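Local coordinates for minor capsid protein (Cafeteriavirus-dependent mavirus, PDB 6G42), which forms the pentons of the virophage capsid, a single jelly-roll protein assembled five copies at a time, probably at the icosahedral vertices, at the interface of chains A and B. Coordinates in Å, arbitrary orientation; residue numbers count along the deposited sequence, not the author numbering. Chains: chain A/B, Minor capsid protein.

The interface of chains A and B. Residues chain A 160, 164, 173, 175-179; chain B 24-25, 248, 293-294.
A small apolar centre lies where A:Val164, on helix 160-165, meets two side chains of chain B. Its CG1 is anti to the backbone N (chi1 176°), and CG2 lies beside that N. CG2 of A:Val164 reaches the ring carbon CE2 of B:Tyr248 (3.9 Å), the two side chains standing roughly perpendicular. The same methyl meets the amide carbon CD of B:Gln294 tip to tip. This patch is part of the contact between two copies of the penton protein, and probably helps hold neighbouring subunits of the five-copy assembly together.

One turn earlier on that helix, A:Asp160 receives the amide of B:Gln294. B:Gln294 bends at chi2 (86°), and its NE2 donates an almost straight hydrogen bond to the carboxylate OD2 of A:Asp160 (3.1 Å). The donor stands well above the carboxylate plane. On chain A, the carboxylate of A:Glu177 accepts a bond from the backbone N of A:Asp160, at the start of the helix.

B:Arg25 carries most of the polar rim. Its side chain runs out straight as far as NE and pushes the guanidinium into the 173-179 segment of chain A. A:Asp173 stacks its carboxylate over one guanidinium face, the planes 14° apart. This is a salt bridge, with OD2 of A:Asp173 3.2 Å from NE of B:Arg25. The contact is one of charge over a face, since the N-H is not aimed at the oxygen and no hydrogen bond forms. The carboxylate of A:Asp160, turned nearly upright to the guanidinium plane, makes a longer salt bridge to NE.

The guanidinium tip bonds mainly to main-chain oxygens. NH1 of B:Arg25 donates to the carbonyl O of A:Asp175 (2.7 Å). NH2 of B:Arg25 donates to the carbonyl O of A:Tyr178 (2.8 Å), nearly in the guanidinium plane. Farther out, B:Pro24 packs beside A:Glu176, and CB of B:Pro24 lies 3.5 Å from the carbonyl O of A:Glu176.

A:Ser179 links the stacked acid to the arginine. The hydroxyl OG of A:Ser179 donates to OD1 of A:Asp173 (2.7 Å) and accepts from NH2 of B:Arg25 (2.7 Å).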
loop_
_atom_site.group_PDB
_atom_site.type_symbol
_atom_site.label_atom_id
_atom_site.label_comp_id
_atom_site.label_asym_id
_atom_site.label_seq_id
_atom_site.Cartn_x
_atom_site.Cartn_y
_atom_site.Cartn_z
ATOM N N ASP A 160 -27.030 -22.416 -9.016
ATOM C CA ASP A 160 -25.778 -21.908 -9.615
ATOM C C ASP A 160 -25.551 -20.409 -9.395
ATOM O O ASP A 160 -24.424 -19.993 -9.189
ATOM C CB ASP A 160 -25.665 -22.241 -11.112
ATOM C CG ASP A 160 -24.211 -22.184 -11.629
ATOM O OD1 ASP A 160 -23.290 -22.696 -10.941
ATOM O OD2 ASP A 160 -23.991 -21.631 -12.734
ATOM N N VAL A 164 -22.304 -19.153 -7.298
ATOM C CA VAL A 164 -21.302 -18.222 -7.825
ATOM C C VAL A 164 -21.122 -16.969 -6.950
ATOM O O VAL A 164 -19.986 -16.564 -6.693
ATOM C CB VAL A 164 -21.600 -17.842 -9.293
ATOM C CG1 VAL A 164 -20.619 -16.794 -9.816
ATOM C CG2 VAL A 164 -21.514 -19.078 -10.180
ATOM N N ASP A 173 -21.389 -30.698 -5.895
ATOM C CA ASP A 173 -22.441 -30.712 -6.930
ATOM C C ASP A 173 -23.190 -32.049 -7.014
ATOM O O ASP A 173 -22.566 -33.109 -7.072
ATOM C CB ASP A 173 -21.838 -30.387 -8.305
ATOM C CG ASP A 173 -21.167 -29.021 -8.353
ATOM O OD1 ASP A 173 -21.123 -28.320 -7.318
ATOM O OD2 ASP A 173 -20.676 -28.649 -9.440
ATOM N N ASP A 175 -26.159 -32.074 -9.253
ATOM C CA ASP A 175 -27.078 -31.864 -10.373
ATOM C C ASP A 175 -26.619 -30.631 -11.154
ATOM O O ASP A 175 -25.972 -29.752 -10.588
ATOM C CB ASP A 175 -28.504 -31.685 -9.814
ATOM C CG ASP A 175 -29.557 -31.451 -10.888
ATOM O OD1 ASP A 175 -29.350 -31.846 -12.056
ATOM O OD2 ASP A 175 -30.616 -30.878 -10.547
ATOM N N GLU A 176 -26.956 -30.576 -12.444
ATOM C CA GLU A 176 -26.572 -29.463 -13.345
ATOM C C GLU A 176 -26.860 -28.046 -12.830
ATOM O O GLU A 176 -26.222 -27.090 -13.281
ATOM C CB GLU A 176 -27.262 -29.602 -14.706
ATOM C CG GLU A 176 -26.869 -30.832 -15.503
ATOM C CD GLU A 176 -27.145 -30.684 -16.991
ATOM O OE1 GLU A 176 -28.151 -30.040 -17.363
ATOM O OE2 GLU A 176 -26.349 -31.219 -17.793
ATOM N N GLU A 177 -27.844 -27.920 -11.936
ATOM C CA GLU A 177 -28.206 -26.639 -11.323
ATOM C C GLU A 177 -27.750 -26.502 -9.857
ATOM O O GLU A 177 -27.121 -25.497 -9.506
ATOM C CB GLU A 177 -29.727 -26.420 -11.444
ATOM C CG GLU A 177 -30.230 -25.028 -11.047
ATOM C CD GLU A 177 -29.586 -23.884 -11.826
ATOM O OE1 GLU A 177 -29.273 -24.063 -13.023
ATOM O OE2 GLU A 177 -29.395 -22.795 -11.242
ATOM N N TYR A 178 -28.051 -27.501 -9.023
ATOM C CA TYR A 178 -27.936 -27.378 -7.553
ATOM C C TYR A 178 -26.638 -27.933 -6.976
ATOM O O TYR A 178 -26.021 -28.819 -7.565
ATOM C CB TYR A 178 -29.126 -28.061 -6.877
ATOM C CG TYR A 178 -30.456 -27.496 -7.318
ATOM C CD1 TYR A 178 -30.983 -26.345 -6.723
ATOM C CD2 TYR A 178 -31.181 -28.095 -8.349
ATOM C CE1 TYR A 178 -32.199 -25.815 -7.137
ATOM C CE2 TYR A 178 -32.397 -27.570 -8.770
ATOM C CZ TYR A 178 -32.900 -26.433 -8.162
ATOM O OH TYR A 178 -34.098 -25.917 -8.581
ATOM N N SER A 179 -26.246 -27.401 -5.816
ATOM C CA SER A 179 -25.050 -27.849 -5.074
ATOM C C SER A 179 -25.308 -27.890 -3.565
ATOM O O SER A 179 -26.103 -27.112 -3.045
ATOM C CB SER A 179 -23.857 -26.930 -5.361
ATOM O OG SER A 179 -23.416 -27.058 -6.703
ATOM N N PRO B 24 -25.122 -24.726 -18.390
ATOM C CA PRO B 24 -25.085 -24.785 -16.925
ATOM C C PRO B 24 -23.667 -24.970 -16.416
ATOM O O PRO B 24 -22.957 -25.842 -16.917
ATOM C CB PRO B 24 -25.924 -26.025 -16.597
ATOM C CG PRO B 24 -25.860 -26.859 -17.822
ATOM C CD PRO B 24 -25.836 -25.882 -18.957
ATOM N N ARG B 25 -23.271 -24.142 -15.448
ATOM C CA ARG B 25 -21.892 -24.088 -14.929
ATOM C C ARG B 25 -20.822 -23.915 -16.014
ATOM O O ARG B 25 -19.704 -24.405 -15.874
ATOM C CB ARG B 25 -21.580 -25.333 -14.094
ATOM C CG ARG B 25 -22.544 -25.588 -12.947
ATOM C CD ARG B 25 -21.823 -26.286 -11.806
ATOM N NE ARG B 25 -22.659 -26.472 -10.620
ATOM C CZ ARG B 25 -23.518 -27.471 -10.424
ATOM N NH1 ARG B 25 -23.708 -28.409 -11.349
ATOM N NH2 ARG B 25 -24.203 -27.531 -9.288
ATOM N N TYR B 248 -13.501 -18.959 -8.059
ATOM C CA TYR B 248 -14.296 -17.889 -8.673
ATOM C C TYR B 248 -13.663 -16.533 -8.370
ATOM O O TYR B 248 -13.302 -16.250 -7.228
ATOM C CB TYR B 248 -15.749 -17.948 -8.205
ATOM C CG TYR B 248 -16.444 -19.168 -8.741
ATOM C CD1 TYR B 248 -16.372 -20.383 -8.065
ATOM C CD2 TYR B 248 -17.133 -19.127 -9.955
ATOM C CE1 TYR B 248 -16.982 -21.519 -8.571
ATOM C CE2 TYR B 248 -17.754 -20.254 -10.465
ATOM C CZ TYR B 248 -17.676 -21.450 -9.772
ATOM O OH TYR B 248 -18.285 -22.574 -10.281
ATOM N N PRO B 293 -22.528 -18.511 -17.108
ATOM C CA PRO B 293 -23.779 -17.783 -17.382
ATOM C C PRO B 293 -23.848 -16.388 -16.754
ATOM O O PRO B 293 -24.516 -15.503 -17.295
ATOM C CB PRO B 293 -24.855 -18.676 -16.757
ATOM C CG PRO B 293 -24.235 -20.015 -16.638
ATOM C CD PRO B 293 -22.778 -19.784 -16.410
ATOM N N GLN B 294 -23.152 -16.211 -15.630
ATOM C CA GLN B 294 -23.169 -14.970 -14.865
ATOM C C GLN B 294 -22.126 -13.951 -15.344
ATOM O O GLN B 294 -22.173 -12.788 -14.957
ATOM C CB GLN B 294 -22.939 -15.275 -13.379
ATOM C CG GLN B 294 -23.964 -16.230 -12.759
ATOM C CD GLN B 294 -23.639 -17.712 -12.940
ATOM O OE1 GLN B 294 -22.631 -18.080 -13.542
ATOM N NE2 GLN B 294 -24.503 -18.567 -12.417
#